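Local coordinates for F5/8 type C domain protein (Bacteroides ovatus, PDB 4ZRX), which is a putative alpha-L-fucosidase that probably hydrolyses terminal fucose from glycans and also carries an F5/8 type C domain of a kind that often binds carbohydrate, at residues 129-132 with 133-137; 159-162 with 163-166. All blocks are in the same frame, centred on the assembly; numbering follows the deposited sequence. Where two conformers were deposited one is given.

Contact 1: residues 129-132 with 133-137; sequences ELRA and ACDKY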
loop_
_atom_site.group_PDB
_atom_site.type_symbol
_atom_site.label_atom_id
_atom_site.label_comp_id
_atom_site.label_asym_id
_atom_site.label_seq_id
_atom_site.Cartn_x
_atom_site.Cartn_y
_atom_site.Cartn_z
ATOM N N GLU A 129 -12.505 -10.311 21.897
ATOM C CA GLU A 129 -11.224 -10.959 22.033
ATOM C C GLU A 129 -10.088 -10.040 21.530
ATOM O O GLU A 129 -9.023 -9.996 22.155
ATOM C CB GLU A 129 -11.185 -12.277 21.284
ATOM C CG GLU A 129 -12.211 -13.252 21.837
ATOM C CD GLU A 129 -11.930 -14.723 21.618
ATOM O OE1 GLU A 129 -10.767 -15.094 21.433
ATOM O OE2 GLU A 129 -12.909 -15.539 21.744
ATOM N N LEU A 130 -10.336 -9.332 20.429
ATOM C CA LEU A 130 -9.338 -8.398 19.915
ATOM C C LEU A 130 -9.110 -7.270 20.925
ATOM O O LEU A 130 -7.957 -6.880 21.204
ATOM C CB LEU A 130 -9.747 -7.805 18.561
ATOM C CG LEU A 130 -8.717 -6.832 17.983
ATOM C CD1 LEU A 130 -7.380 -7.462 17.815
ATOM C CD2 LEU A 130 -9.261 -6.338 16.641
ATOM N N ARG A 131 -10.195 -6.725 21.476
ATOM C CA ARG A 131 -10.012 -5.650 22.459
ATOM C C ARG A 131 -9.244 -6.084 23.665
ATOM O O ARG A 131 -8.437 -5.293 24.159
ATOM C CB ARG A 131 -11.306 -4.927 22.848
ATOM C CG ARG A 131 -11.098 -3.483 23.542
ATOM C CD ARG A 131 -10.571 -2.567 22.425
ATOM N NE ARG A 131 -10.283 -1.164 22.832
ATOM C CZ ARG A 131 -9.158 -0.767 23.389
ATOM N NH1 ARG A 131 -8.187 -1.583 23.753
ATOM N NH2 ARG A 131 -8.962 0.515 23.517
ATOM N N ALA A 132 -9.479 -7.303 24.165
ATOM C CA ALA A 132 -8.723 -7.839 25.286
ATOM C C ALA A 132 -7.202 -7.945 24.995
ATOM O O ALA A 132 -6.383 -7.571 25.828
ATOM C CB ALA A 132 -9.302 -9.186 25.710
ATOM N N ALA A 133 -6.875 -8.384 23.790
ATOM C CA ALA A 133 -5.500 -8.454 23.323
ATOM C C ALA A 133 -4.907 -7.042 23.157
ATOM O O ALA A 133 -3.776 -6.830 23.594
ATOM C CB ALA A 133 -5.371 -9.249 22.111
ATOM N N CYS A 134 -5.692 -6.074 22.681
ATOM C CA CYS A 134 -5.193 -4.708 22.632
ATOM C C CYS A 134 -4.931 -4.156 24.025
ATOM O O CYS A 134 -3.956 -3.423 24.223
ATOM C CB CYS A 134 -6.096 -3.783 21.910
ATOM S SG CYS A 134 -6.219 -4.136 20.099
ATOM N N ASP A 135 -5.825 -4.465 24.973
ATOM C CA ASP A 135 -5.623 -4.106 26.396
ATOM C C ASP A 135 -4.301 -4.639 26.935
ATOM O O ASP A 135 -3.547 -3.892 27.585
ATOM C CB ASP A 135 -6.738 -4.634 27.286
ATOM C CG ASP A 135 -8.094 -3.939 27.071
ATOM O OD1 ASP A 135 -8.181 -2.896 26.354
ATOM O OD2 ASP A 135 -9.089 -4.479 27.661
ATOM N N LYS A 136 -3.966 -5.878 26.612
ATOM C CA LYS A 136 -2.761 -6.516 27.115
ATOM C C LYS A 136 -1.491 -5.864 26.577
ATOM O O LYS A 136 -0.545 -5.620 27.339
ATOM C CB LYS A 136 -2.750 -8.024 26.768
ATOM C CG LYS A 136 -1.476 -8.762 27.122
ATOM C CD LYS A 136 -1.666 -10.207 26.901
ATOM C CE LYS A 136 -0.356 -11.004 26.837
ATOM N NZ LYS A 136 -0.120 -11.649 28.077
ATOM N N TYR A 137 -1.489 -5.574 25.287
ATOM C CA TYR A 137 -0.288 -5.021 24.600
ATOM C C TYR A 137 -0.276 -3.532 24.410
ATOM O O TYR A 137 0.631 -3.002 23.735
ATOM C CB TYR A 137 -0.113 -5.736 23.253
ATOM C CG TYR A 137 0.289 -7.169 23.404
ATOM C CD1 TYR A 137 1.618 -7.509 23.658
ATOM C CD2 TYR A 137 -0.645 -8.204 23.313
ATOM C CE1 TYR A 137 1.996 -8.817 23.860
ATOM C CE2 TYR A 137 -0.273 -9.506 23.489
ATOM C CZ TYR A 137 1.074 -9.803 23.766
ATOM O OH TYR A 137 1.446 -11.088 23.931
#
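Arg131 meets Asp135 one helical turn on because of how both side chains leave the backbone: CG of Arg131 stands anti to its own N (chi1 -162°) and the chain then bends at chi2 (70°), while CG of Asp135 lies beside the backbone N (chi1 -69°), leaning back over the preceding turn. The two side chains cross at about a right angle, and the salt bridge runs from Arg131 NH1 to Asp135 OD1 over 2.9 Å, with guanidinium and carboxylate planes turned well out of parallel. NH1 of Arg131 also rests 3.6 Å from Cys134 CB. The rest of the guanidinium is held from beyond the helix: NH2 bonds to the carbonyl oxygen of Glu178 and NE, weakly, to that of Tyr176, which should limit its rotation. A leucine in place of Arg131 would probably leave the Asp135 carboxylate without its cationic mate and the Glu178 carbonyl without its donor. The backbone keeps the i to i+4 pattern of an alpha-helix, with Asp135 N bonded to Arg131 O at 2.9 Å and Cys134 N to Leu130 O at 2.8 Å. On the buried side Leu130 CD1 comes to 4.2 Å from Cys134 SG, and both side chains pack on Val92 of strand 91-97 and Phe141 of strand 140-145, while Leu130 and Ala133 also touch Val81 of helix 77-86.

Contact 2: residues 159-162 with 163-166; sequences PRYN and DFFI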
loop_
_atom_site.group_PDB
_atom_site.type_symbol
_atom_site.label_atom_id
_atom_site.label_comp_id
_atom_site.label_asym_id
_atom_site.label_seq_id
_atom_site.Cartn_x
_atom_site.Cartn_y
_atom_site.Cartn_z
ATOM N N PRO A 159 -34.198 5.402 6.399
ATOM C CA PRO A 159 -34.179 5.738 7.837
ATOM C C PRO A 159 -34.062 4.544 8.736
ATOM O O PRO A 159 -33.470 4.637 9.809
ATOM C CB PRO A 159 -35.554 6.444 8.074
ATOM C CG PRO A 159 -35.968 6.905 6.725
ATOM C CD PRO A 159 -35.456 5.859 5.762
ATOM N N ARG A 160 -34.619 3.430 8.314
ATOM C CA ARG A 160 -34.595 2.223 9.113
ATOM C C ARG A 160 -33.149 1.685 9.148
ATOM O O ARG A 160 -32.618 1.302 10.196
ATOM C CB ARG A 160 -35.498 1.195 8.480
ATOM C CG ARG A 160 -35.804 0.062 9.398
ATOM C CD ARG A 160 -37.088 -0.651 9.006
ATOM N NE ARG A 160 -37.334 -1.768 9.926
ATOM C CZ ARG A 160 -38.315 -2.658 9.795
ATOM N NH1 ARG A 160 -39.158 -2.607 8.771
ATOM N NH2 ARG A 160 -38.454 -3.619 10.702
ATOM N N TYR A 161 -32.526 1.683 7.991
ATOM C CA TYR A 161 -31.101 1.250 7.964
ATOM C C TYR A 161 -30.183 2.215 8.692
ATOM O O TYR A 161 -29.242 1.790 9.336
ATOM C CB TYR A 161 -30.571 0.989 6.568
ATOM C CG TYR A 161 -29.139 0.433 6.626
ATOM C CD1 TYR A 161 -28.898 -0.890 6.912
ATOM C CD2 TYR A 161 -28.061 1.259 6.408
ATOM C CE1 TYR A 161 -27.608 -1.390 6.974
ATOM C CE2 TYR A 161 -26.759 0.771 6.471
ATOM C CZ TYR A 161 -26.539 -0.538 6.734
ATOM O OH TYR A 161 -25.241 -1.010 6.801
ATOM N N ASN A 162 -30.454 3.507 8.598
ATOM C CA ASN A 162 -29.655 4.466 9.329
ATOM C C ASN A 162 -29.735 4.219 10.810
ATOM O O ASN A 162 -28.722 4.212 11.489
ATOM C CB ASN A 162 -30.035 5.889 8.951
ATOM C CG ASN A 162 -29.491 6.288 7.578
ATOM O OD1 ASN A 162 -28.384 5.891 7.196
ATOM N ND2 ASN A 162 -30.212 7.125 6.879
ATOM N N ASP A 163 -30.943 3.962 11.340
ATOM C CA ASP A 163 -31.092 3.639 12.773
ATOM C C ASP A 163 -30.340 2.368 13.127
ATOM O O ASP A 163 -29.691 2.290 14.178
ATOM C CB ASP A 163 -32.590 3.449 13.146
ATOM C CG ASP A 163 -32.812 3.064 14.626
ATOM O OD1 ASP A 163 -32.825 3.981 15.484
ATOM O OD2 ASP A 163 -33.038 1.868 14.935
ATOM N N PHE A 164 -30.489 1.366 12.279
ATOM C CA PHE A 164 -29.859 0.040 12.443
ATOM C C PHE A 164 -28.330 0.190 12.507
ATOM O O PHE A 164 -27.665 -0.369 13.379
ATOM C CB PHE A 164 -30.301 -0.792 11.201
ATOM C CG PHE A 164 -29.640 -2.173 11.054
ATOM C CD1 PHE A 164 -30.177 -3.297 11.652
ATOM C CD2 PHE A 164 -28.508 -2.317 10.286
ATOM C CE1 PHE A 164 -29.570 -4.558 11.461
ATOM C CE2 PHE A 164 -27.948 -3.501 10.087
ATOM C CZ PHE A 164 -28.448 -4.630 10.700
ATOM N N PHE A 165 -27.833 0.964 11.577
ATOM C CA PHE A 165 -26.394 1.277 11.480
ATOM C C PHE A 165 -25.895 1.980 12.710
ATOM O O PHE A 165 -24.876 1.613 13.260
ATOM C CB PHE A 165 -26.108 2.069 10.239
ATOM C CG PHE A 165 -24.604 2.127 9.867
ATOM C CD1 PHE A 165 -24.008 1.050 9.217
ATOM C CD2 PHE A 165 -23.834 3.197 10.235
ATOM C CE1 PHE A 165 -22.669 1.083 8.897
ATOM C CE2 PHE A 165 -22.484 3.258 9.895
ATOM C CZ PHE A 165 -21.905 2.170 9.225
ATOM N N ILE A 166 -26.657 2.974 13.199
ATOM C CA ILE A 166 -26.256 3.657 14.402
ATOM C C ILE A 166 -26.277 2.691 15.553
ATOM O O ILE A 166 -25.447 2.804 16.441
ATOM C CB ILE A 166 -27.166 4.929 14.667
ATOM C CG1 ILE A 166 -26.783 5.993 13.637
ATOM C CG2 ILE A 166 -26.975 5.467 16.083
ATOM C CD1 ILE A 166 -27.726 7.181 13.592
#
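An aromatic cluster on one side of helix 158-174 joins Tyr161 to Phe164 and Phe165, three and four residues further along. The Tyr161 ring is met at two places: its CE1 lies 3.6 Å from Phe164 CD2, and at the hydroxyl end OH lies 3.4 Å from Phe165 CD1, with CZ at 3.9 Å from that same carbon. Both ring pairs are oblique: the planes of Tyr161 and Phe164 are inclined by 33°, those of Tyr161 and Phe165 by 39°, and the ring centroids stand 5.5 Å apart in the first pair. With CG anti to the backbone N (chi1 -175°), the tyrosine ring reaches forward along the helix to meet both phenylalanines.

The helix is the connection of a beta-alpha-beta unit, between strand 140-145 and strand 181-184, within the alpha-L-fucosidase family's TIM-barrel region. The cluster extends into that fold: Tyr155 meets the Tyr161 ring edge-to-face, Phe165 meets Phe184 and Phe204, and the hydroxyl of the buried Tyr161 is hydrogen-bonded to Lys97 NZ.

Asn162 serves a different neighbour. Its amide is gripped by backbone atoms, ND2 giving to Val198 O and OD1 accepting from Asp200 N, and this double hold should fix which way round the amide sits. The backbone O of Asn162 accepts from Ile166 N at 3.0 Å, and Ile166 CG1 lies 3.4 Å from that same Asn162 O, while the Ile166 side chain packs on Ala203, Phe204 and Thr207 of helix 201-211.

In the fold
From the N terminus, the chain passes through strand 91-97 before helix 126-137, where contact 1 spans successive turns. Strand 140-145 follows, parallel to 91-97, and leads on to helix 158-174, which holds contact 2 near its start; strand 181-184 then joins the sheet next to 140-145. Each contact is local to a single helix and closes no long loop, and the two lie in series without nesting or crossing. The centres of contact 1 and contact 2 are about 29 Å apart. Contact 1 packs its helix on strands 91-97 and 140-145 and on helix 77-86, whereas the helix of contact 2 links strands 140-145 and 181-184 and leans on helix 201-211.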